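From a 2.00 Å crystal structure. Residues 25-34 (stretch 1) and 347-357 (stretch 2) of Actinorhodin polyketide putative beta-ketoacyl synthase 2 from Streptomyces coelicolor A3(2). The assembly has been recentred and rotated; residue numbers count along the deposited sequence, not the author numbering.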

# COMPACT_ATOMS: atom_id res chain seq x y z
N GLY B 25 -7.24 -19.96 -14.51
CA GLY B 25 -8.61 -20.17 -14.12
C GLY B 25 -8.65 -21.23 -13.03
O GLY B 25 -7.81 -22.12 -12.99
N LEU B 26 -9.63 -21.11 -12.15
CA LEU B 26 -9.79 -22.03 -11.03
C LEU B 26 -9.75 -23.51 -11.40
O LEU B 26 -8.95 -24.26 -10.84
CB LEU B 26 -11.12 -21.75 -10.32
CG LEU B 26 -11.21 -21.80 -8.79
CD1 LEU B 26 -12.67 -22.11 -8.45
CD2 LEU B 26 -10.29 -22.86 -8.19
N ALA B 27 -10.59 -23.94 -12.34
CA ALA B 27 -10.64 -25.35 -12.70
C ALA B 27 -9.28 -25.92 -13.08
O ALA B 27 -8.83 -26.91 -12.50
CB ALA B 27 -11.64 -25.58 -13.83
N PRO B 28 -8.60 -25.31 -14.07
CA PRO B 28 -7.28 -25.81 -14.49
C PRO B 28 -6.30 -25.82 -13.32
O PRO B 28 -5.52 -26.76 -13.15
CB PRO B 28 -6.86 -24.82 -15.57
CG PRO B 28 -8.16 -24.29 -16.09
CD PRO B 28 -8.98 -24.12 -14.85
N TYR B 29 -6.34 -24.77 -12.51
CA TYR B 29 -5.46 -24.67 -11.37
C TYR B 29 -5.69 -25.80 -10.36
O TYR B 29 -4.77 -26.54 -10.02
CB TYR B 29 -5.65 -23.32 -10.68
CG TYR B 29 -4.94 -23.22 -9.36
CD1 TYR B 29 -3.55 -23.12 -9.30
CD2 TYR B 29 -5.65 -23.24 -8.17
CE1 TYR B 29 -2.89 -23.05 -8.08
CE2 TYR B 29 -4.99 -23.17 -6.95
CZ TYR B 29 -3.61 -23.08 -6.92
OH TYR B 29 -2.98 -23.00 -5.71
N TRP B 30 -6.92 -25.92 -9.88
CA TRP B 30 -7.28 -26.95 -8.91
C TRP B 30 -6.93 -28.35 -9.43
O TRP B 30 -6.56 -29.24 -8.67
CB TRP B 30 -8.76 -26.89 -8.60
CG TRP B 30 -9.20 -27.86 -7.57
CD1 TRP B 30 -10.13 -28.85 -7.72
CD2 TRP B 30 -8.78 -27.91 -6.20
NE1 TRP B 30 -10.33 -29.50 -6.52
CE2 TRP B 30 -9.51 -28.94 -5.57
CE3 TRP B 30 -7.86 -27.17 -5.44
CZ2 TRP B 30 -9.36 -29.25 -4.22
CZ3 TRP B 30 -7.71 -27.48 -4.10
CH2 TRP B 30 -8.46 -28.51 -3.50
N SER B 31 -7.07 -28.53 -10.73
CA SER B 31 -6.76 -29.81 -11.33
C SER B 31 -5.27 -30.11 -11.24
O SER B 31 -4.88 -31.23 -10.91
CB SER B 31 -7.20 -29.85 -12.79
OG SER B 31 -6.62 -30.97 -13.43
N ALA B 32 -4.45 -29.11 -11.53
CA ALA B 32 -2.99 -29.27 -11.49
C ALA B 32 -2.49 -29.49 -10.06
O ALA B 32 -1.58 -30.29 -9.82
CB ALA B 32 -2.31 -28.05 -12.10
N VAL B 33 -3.09 -28.79 -9.11
CA VAL B 33 -2.72 -28.89 -7.71
C VAL B 33 -2.95 -30.28 -7.13
O VAL B 33 -2.07 -30.84 -6.48
CB VAL B 33 -3.50 -27.89 -6.86
CG1 VAL B 33 -3.23 -28.14 -5.39
CG2 VAL B 33 -3.11 -26.49 -7.25
N LEU B 34 -4.13 -30.83 -7.37
CA LEU B 34 -4.46 -32.15 -6.85
C LEU B 34 -3.63 -33.23 -7.53
O LEU B 34 -3.38 -34.28 -6.95
CB LEU B 34 -5.95 -32.44 -7.03
CG LEU B 34 -6.93 -31.64 -6.17
CD1 LEU B 34 -8.34 -32.11 -6.43
CD2 LEU B 34 -6.58 -31.80 -4.69
N PRO B 347 -3.41 -14.70 -1.33
CA PRO B 347 -4.72 -14.86 -1.96
C PRO B 347 -4.92 -16.23 -2.60
O PRO B 347 -5.97 -16.85 -2.44
CB PRO B 347 -4.73 -13.72 -2.98
CG PRO B 347 -4.04 -12.63 -2.21
CD PRO B 347 -2.84 -13.38 -1.63
N LEU B 348 -3.90 -16.72 -3.30
CA LEU B 348 -3.99 -18.02 -3.96
C LEU B 348 -4.04 -19.16 -2.94
O LEU B 348 -4.73 -20.16 -3.13
CB LEU B 348 -2.82 -18.23 -4.93
CG LEU B 348 -3.00 -19.41 -5.89
CD1 LEU B 348 -4.32 -19.26 -6.62
CD2 LEU B 348 -1.85 -19.48 -6.88
N ASP B 349 -3.30 -19.00 -1.85
CA ASP B 349 -3.29 -19.99 -0.77
C ASP B 349 -4.70 -20.07 -0.18
O ASP B 349 -5.21 -21.16 0.09
CB ASP B 349 -2.27 -19.59 0.31
CG ASP B 349 -0.87 -20.15 0.03
OD1 ASP B 349 -0.58 -20.59 -1.11
OD2 ASP B 349 -0.04 -20.14 0.97
N VAL B 350 -5.31 -18.91 0.02
CA VAL B 350 -6.67 -18.84 0.55
C VAL B 350 -7.64 -19.58 -0.37
O VAL B 350 -8.49 -20.35 0.09
CB VAL B 350 -7.13 -17.38 0.71
CG1 VAL B 350 -8.63 -17.33 0.99
CG2 VAL B 350 -6.36 -16.73 1.88
N VAL B 351 -7.52 -19.35 -1.68
CA VAL B 351 -8.38 -20.02 -2.64
C VAL B 351 -8.17 -21.52 -2.58
O VAL B 351 -9.12 -22.30 -2.58
CB VAL B 351 -8.08 -19.55 -4.09
CG1 VAL B 351 -8.84 -20.42 -5.09
CG2 VAL B 351 -8.49 -18.10 -4.26
N THR B 352 -6.90 -21.93 -2.51
CA THR B 352 -6.57 -23.34 -2.46
C THR B 352 -7.14 -23.99 -1.19
O THR B 352 -7.65 -25.11 -1.24
CB THR B 352 -5.05 -23.52 -2.54
OG1 THR B 352 -4.55 -22.76 -3.65
CG2 THR B 352 -4.69 -24.98 -2.75
N ALA B 353 -7.08 -23.27 -0.07
CA ALA B 353 -7.61 -23.77 1.20
C ALA B 353 -9.13 -23.91 1.15
O ALA B 353 -9.68 -24.95 1.55
CB ALA B 353 -7.21 -22.83 2.33
N LEU B 354 -9.82 -22.89 0.66
CA LEU B 354 -11.28 -22.93 0.56
C LEU B 354 -11.75 -24.11 -0.28
O LEU B 354 -12.76 -24.76 0.02
CB LEU B 354 -11.82 -21.61 -0.03
CG LEU B 354 -11.71 -20.41 0.92
CD1 LEU B 354 -11.89 -19.09 0.17
CD2 LEU B 354 -12.75 -20.57 2.01
N MET B 355 -11.00 -24.40 -1.34
CA MET B 355 -11.31 -25.49 -2.24
C MET B 355 -11.12 -26.83 -1.54
O MET B 355 -11.83 -27.80 -1.81
CB MET B 355 -10.41 -25.42 -3.48
CG MET B 355 -10.85 -24.38 -4.49
SD MET B 355 -12.31 -24.94 -5.42
CE MET B 355 -13.59 -24.48 -4.33
N SER B 356 -10.14 -26.87 -0.65
CA SER B 356 -9.86 -28.08 0.10
C SER B 356 -11.03 -28.31 1.04
O SER B 356 -11.53 -29.43 1.17
CB SER B 356 -8.55 -27.90 0.89
OG SER B 356 -7.46 -27.76 -0.01
N LEU B 357 -11.48 -27.24 1.69
CA LEU B 357 -12.62 -27.35 2.60
C LEU B 357 -13.87 -27.77 1.85
O LEU B 357 -14.63 -28.63 2.31
CB LEU B 357 -12.87 -26.01 3.29
CG LEU B 357 -11.72 -25.46 4.11
CD1 LEU B 357 -12.14 -24.13 4.69
CD2 LEU B 357 -11.33 -26.44 5.20

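How do the two backbones lie against each other? Each stretch is essentially one helix: residues 26-34 form the first, with Gly25 at its N-cap position, and residues 347-357 are a segment of a longer one. Their axes cross at a steep -76° and come no closer than 11.3 Å. That spacing leaves room for large side chains between the helices, so the backbones stay apart; even Trp30 CA and Thr352 CA are separated by 7.4 Å. Together the two surfaces bury 404 Å².

What polar bond links the helices? Tyr29, whose CA-to-CB bond points toward the other helix, reaches across with its chi1 in the t rotamer and hydrogen-bonds through its hydroxyl: Tyr29 OH lies 2.6 Å from Thr352 OG1. Thr352 OG1 in turn donates to the backbone of its own helix, with Leu348 O at 2.7 Å, one turn earlier. The threonine hydroxyl thus joins the tyrosine to the helix backbone, and it meets the Tyr29 ring at its edge, as a partner of the phenolic oxygen should.

How are the aromatic faces used? Leu348 covers one face of Tyr29, its CD1 lying 4.2 Å from the ring centroid in a CH-pi contact, so the same ring that bonds at its edge packs against a methyl group on its face. Trp30 is covered more tightly: Met355 CB sits 3.6 Å from the centroid of the indole six-membered ring, only 17° off the normal, a geometry that lets a C-H of CB face the pi cloud. The thioether adds a sulfur-aromatic contact, with Met355 SD 4.7 Å from the centroid of the five-membered ring. Met355 therefore spans both rings of the indole, which suits a flat, polarizable surface.

What fills the remaining space? Leu26 starts sideways, but its end comes nearer and packs against two residues one turn apart: its CD2 is 4.2 Å from Val351 CG1 and 4.0 Å from Met355 SD. These are apolar contacts that hold by close fit and the exclusion of water. At the far end of the indole, Trp30 CH2 approaches Ser356 OG at 3.7 Å, a van der Waals contact; the serine hydroxyl donates instead within its own helix, Ser356 OG to Thr352 O at 2.9 Å. Val33 makes a lighter contact, its CG1 4.4 Å from Thr352 CG2.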